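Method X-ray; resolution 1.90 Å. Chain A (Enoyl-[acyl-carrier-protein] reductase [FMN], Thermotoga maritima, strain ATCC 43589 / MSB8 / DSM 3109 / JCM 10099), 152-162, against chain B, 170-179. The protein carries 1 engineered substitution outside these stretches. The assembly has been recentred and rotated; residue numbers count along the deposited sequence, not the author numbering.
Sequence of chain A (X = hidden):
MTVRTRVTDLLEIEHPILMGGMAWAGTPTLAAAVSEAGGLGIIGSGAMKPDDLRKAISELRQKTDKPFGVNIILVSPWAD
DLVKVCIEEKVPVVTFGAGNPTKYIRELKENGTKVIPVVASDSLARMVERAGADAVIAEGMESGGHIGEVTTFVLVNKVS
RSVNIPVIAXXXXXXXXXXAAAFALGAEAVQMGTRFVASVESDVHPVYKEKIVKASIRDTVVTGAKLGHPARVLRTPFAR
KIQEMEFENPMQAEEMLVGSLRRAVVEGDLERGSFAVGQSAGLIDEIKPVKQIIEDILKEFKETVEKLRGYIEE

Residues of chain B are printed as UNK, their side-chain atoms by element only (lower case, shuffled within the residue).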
# COMPACT_ATOMS: atom_id res chain seq x y z
N THR A 152 0.66 -3.57 0.99
CA THR A 152 1.77 -3.30 1.90
C THR A 152 1.38 -2.32 2.99
O THR A 152 1.72 -2.51 4.16
CB THR A 152 2.96 -2.75 1.10
OG1 THR A 152 3.38 -3.75 0.17
CG2 THR A 152 4.14 -2.40 2.02
N PHE A 153 0.66 -1.25 2.61
CA PHE A 153 0.35 -0.19 3.55
C PHE A 153 -0.37 -0.73 4.77
O PHE A 153 -0.10 -0.32 5.90
CB PHE A 153 -0.51 0.87 2.86
CG PHE A 153 -0.35 2.22 3.44
CD1 PHE A 153 0.61 3.08 2.95
CD2 PHE A 153 -1.14 2.63 4.50
CE1 PHE A 153 0.78 4.33 3.50
CE2 PHE A 153 -0.99 3.88 5.05
CZ PHE A 153 -0.02 4.73 4.54
N VAL A 154 -1.31 -1.65 4.54
CA VAL A 154 -2.07 -2.25 5.63
C VAL A 154 -1.29 -3.38 6.29
O VAL A 154 -1.22 -3.49 7.52
CB VAL A 154 -3.42 -2.75 5.08
CG1 VAL A 154 -4.14 -3.60 6.13
CG2 VAL A 154 -4.31 -1.57 4.63
N LEU A 155 -0.70 -4.25 5.48
CA LEU A 155 -0.12 -5.49 6.00
C LEU A 155 1.05 -5.23 6.93
O LEU A 155 1.14 -5.82 8.01
CB LEU A 155 0.32 -6.37 4.83
CG LEU A 155 0.91 -7.72 5.24
CD1 LEU A 155 -0.18 -8.64 5.78
CD2 LEU A 155 1.60 -8.33 4.02
N VAL A 156 1.99 -4.37 6.52
CA VAL A 156 3.14 -4.10 7.37
C VAL A 156 2.70 -3.54 8.71
O VAL A 156 3.26 -3.89 9.76
CB VAL A 156 4.12 -3.14 6.65
CG1 VAL A 156 5.26 -2.74 7.59
CG2 VAL A 156 4.67 -3.80 5.41
N ASN A 157 1.70 -2.66 8.71
CA ASN A 157 1.20 -2.07 9.95
C ASN A 157 0.66 -3.15 10.87
O ASN A 157 1.05 -3.24 12.04
CB ASN A 157 0.13 -1.03 9.62
CG ASN A 157 -0.35 -0.24 10.83
OD1 ASN A 157 -0.04 -0.57 11.98
ND2 ASN A 157 -1.11 0.83 10.58
N LYS A 158 -0.23 -4.00 10.36
CA LYS A 158 -0.87 -4.99 11.23
C LYS A 158 0.13 -6.04 11.68
O LYS A 158 0.16 -6.42 12.86
CB LYS A 158 -2.04 -5.66 10.50
CG LYS A 158 -2.73 -6.76 11.30
CD LYS A 158 -3.33 -6.21 12.60
CE LYS A 158 -4.27 -7.22 13.26
NZ LYS A 158 -4.53 -6.89 14.69
N VAL A 159 0.98 -6.51 10.77
CA VAL A 159 1.95 -7.55 11.12
C VAL A 159 2.92 -7.05 12.18
O VAL A 159 3.17 -7.73 13.18
CB VAL A 159 2.68 -8.05 9.86
CG1 VAL A 159 3.89 -8.91 10.23
CG2 VAL A 159 1.73 -8.85 8.98
N SER A 160 3.48 -5.85 11.99
CA SER A 160 4.44 -5.35 12.97
C SER A 160 3.81 -5.19 14.35
O SER A 160 4.47 -5.41 15.37
CB SER A 160 5.06 -4.04 12.50
OG SER A 160 4.09 -3.03 12.30
N ARG A 161 2.53 -4.83 14.41
CA ARG A 161 1.87 -4.74 15.70
C ARG A 161 1.63 -6.11 16.33
O ARG A 161 1.49 -6.19 17.56
CB ARG A 161 0.54 -4.00 15.55
CG ARG A 161 0.72 -2.54 15.21
CD ARG A 161 -0.62 -1.84 15.19
NE ARG A 161 -0.52 -0.49 14.65
CZ ARG A 161 -0.39 0.61 15.39
NH1 ARG A 161 -0.34 0.51 16.72
NH2 ARG A 161 -0.32 1.79 14.81
N SER A 162 1.59 -7.17 15.53
CA SER A 162 1.23 -8.50 16.03
C SER A 162 2.41 -9.32 16.53
O SER A 162 2.18 -10.27 17.29
CB SER A 162 0.53 -9.32 14.95
OG SER A 162 -0.69 -8.73 14.56
N UNK B 170 -5.34 8.47 0.53
CA UNK B 170 -6.53 7.76 0.98
C UNK B 170 -6.40 6.28 0.68
O UNK B 170 -5.85 5.90 -0.36
c UNK B 170 -7.80 8.31 0.30
N UNK B 171 -6.93 5.45 1.57
CA UNK B 171 -6.89 4.01 1.41
C UNK B 171 -5.85 3.38 2.30
O UNK B 171 -4.65 3.62 2.11
N UNK B 172 -6.29 2.59 3.28
CA UNK B 172 -5.40 1.89 4.18
C UNK B 172 -4.94 2.67 5.39
O UNK B 172 -4.09 2.18 6.14
N UNK B 173 -5.46 3.87 5.61
CA UNK B 173 -4.95 4.74 6.66
C UNK B 173 -5.98 4.78 7.78
O UNK B 173 -7.11 5.24 7.58
c UNK B 173 -3.77 7.26 4.03
c UNK B 173 -4.02 6.99 7.23
c UNK B 173 -3.72 6.06 4.92
c UNK B 173 -4.66 6.15 6.13
N UNK B 174 -5.58 4.32 8.96
CA UNK B 174 -6.50 4.37 10.09
C UNK B 174 -5.82 4.76 11.40
O UNK B 174 -6.46 4.68 12.45
c UNK B 174 -7.21 3.02 10.27
N UNK B 175 -4.55 5.18 11.37
CA UNK B 175 -3.85 5.48 12.61
C UNK B 175 -2.67 6.42 12.32
O UNK B 175 -2.40 6.77 11.17
c UNK B 175 -2.56 3.30 12.42
o UNK B 175 -1.88 3.83 11.50
c UNK B 175 -3.39 4.20 13.32
o UNK B 175 -2.58 2.07 12.64
N UNK B 176 -1.98 6.81 13.39
CA UNK B 176 -0.90 7.78 13.26
C UNK B 176 0.30 7.24 12.52
O UNK B 176 0.99 7.98 11.81
N UNK B 177 0.59 5.94 12.67
CA UNK B 177 1.60 5.29 11.84
C UNK B 177 1.32 5.50 10.36
O UNK B 177 2.22 5.85 9.59
n UNK B 177 3.05 1.37 14.49
c UNK B 177 3.49 0.14 14.72
c UNK B 177 2.74 1.89 13.17
c UNK B 177 2.59 3.38 13.19
c UNK B 177 1.64 3.79 12.13
n UNK B 177 3.75 -0.25 15.96
n UNK B 177 3.66 -0.71 13.70
N UNK B 178 0.08 5.25 9.95
CA UNK B 178 -0.27 5.42 8.56
C UNK B 178 -0.14 6.86 8.10
O UNK B 178 0.24 7.13 6.96
N UNK B 179 -0.46 7.81 8.99
CA UNK B 179 -0.29 9.21 8.65
C UNK B 179 1.17 9.52 8.37
O UNK B 179 1.51 10.19 7.39
c UNK B 179 -0.83 10.11 9.76
c UNK B 179 -0.69 11.59 9.46
s UNK B 179 -1.53 12.66 10.66
c UNK B 179 -0.40 14.04 10.71
O HOH W 1 -1.89 1.09 7.48
O HOH W 2 5.44 -2.34 15.86

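Position 170 has one side-chain atom, a carbon. It lies out of reach of chain A. A single carbon means alanine, B:Ala170.

Position 171 has no side-chain atoms, so it is glycine. Its phi and psi are 103° and 114°. A CB here would be jammed against the carbonyl O of B:Ala170, so the backbone itself calls for B:Gly171.

Position 172 also lacks a side chain. The CA of 172 lies 3.7 Å from A:Val154 CG2, and the O of 172 lies 3.4 Å from A:Phe153 CD2, at the ring edge. An ideal CB would point toward chain A and sit 3.2 Å from A:Val154 CG2 and 3.4 Å from A:Phe153 CD2, which is tight. The residue is glycine, which its phi of 85° also favours. B:Gly172 lets the helix of chain A come close.

Position 173 has four carbons, forked at the first, with one arm two carbons long. A side-chain carbon of 173 lies 3.5 Å from A:Phe153 CE2. This is isoleucine. B:Ile173 makes this apolar contact with the phenyl ring through CG1.

Position 174 has one carbon and touches nothing on chain A. It is alanine, B:Ala174.

Position 175 has two carbons, the second carrying two oxygens. One oxygen of 175 lies 2.8 Å from A:Asn157 ND2 and also comes near A:Arg161. The group is a short carboxylate, hence aspartate. B:Asp175 OD2 accepts a hydrogen bond from A:Asn157 ND2. B:Asp175 OD2 also forms a salt bridge with A:Arg161 NH2 at 3.1 Å, where the hydrogen bond is weak. B:Asp175 is the N-cap of the helix that follows.

Position 176 has no side-chain atoms and makes no contact with chain A. It is B:Gly176, the first residue of that helix.

Position 177 has three carbons, a nitrogen, then a carbon carrying two more nitrogens. A terminal nitrogen of 177 lies 2.7 Å from A:Ser160 OG. The end group is a guanidinium, so the residue is arginine. The nitrogen near A:Ser160 is B:Arg177 NH1. The guanidinium of A:Arg161 lies flat on that of B:Arg177, with centres 4.0 Å apart and planes at 23°. A water accepts from B:Arg177 NH2.

Position 178 has no side chain. The O of 178 meets the edge of the phenyl ring, 3.4 Å from A:Phe153 CZ. The residue is glycine. B:Gly178 N donates to B:Asp175 OD1 at 2.9 Å, the capping bond. An ideal CB would be crowded by B:Ile173 CG2.

Position 179 has two carbons, a sulfur and a carbon, unbranched. Its CA-to-CB bond points away from chain A. It is methionine, B:Met179.

The contact packs one helix against a glycine-rich loop and the start of a helix. A:Phe153 fills the space beside B:Gly172, B:Ile173 and B:Gly178. Further along, B:Asp175 caps its own helix through OD1, and its OD2 takes the hydrogen bond from A:Asn157 and the salt bridge to A:Arg161. A:Arg161 NE donates to A:Asn157 OD1 at 2.7 Å, linking the two partners of that carboxylate. The salt bridge offsets part of the like charge where the two arginines stack.

Chain B, residues 170-179: AGGIADGRGM
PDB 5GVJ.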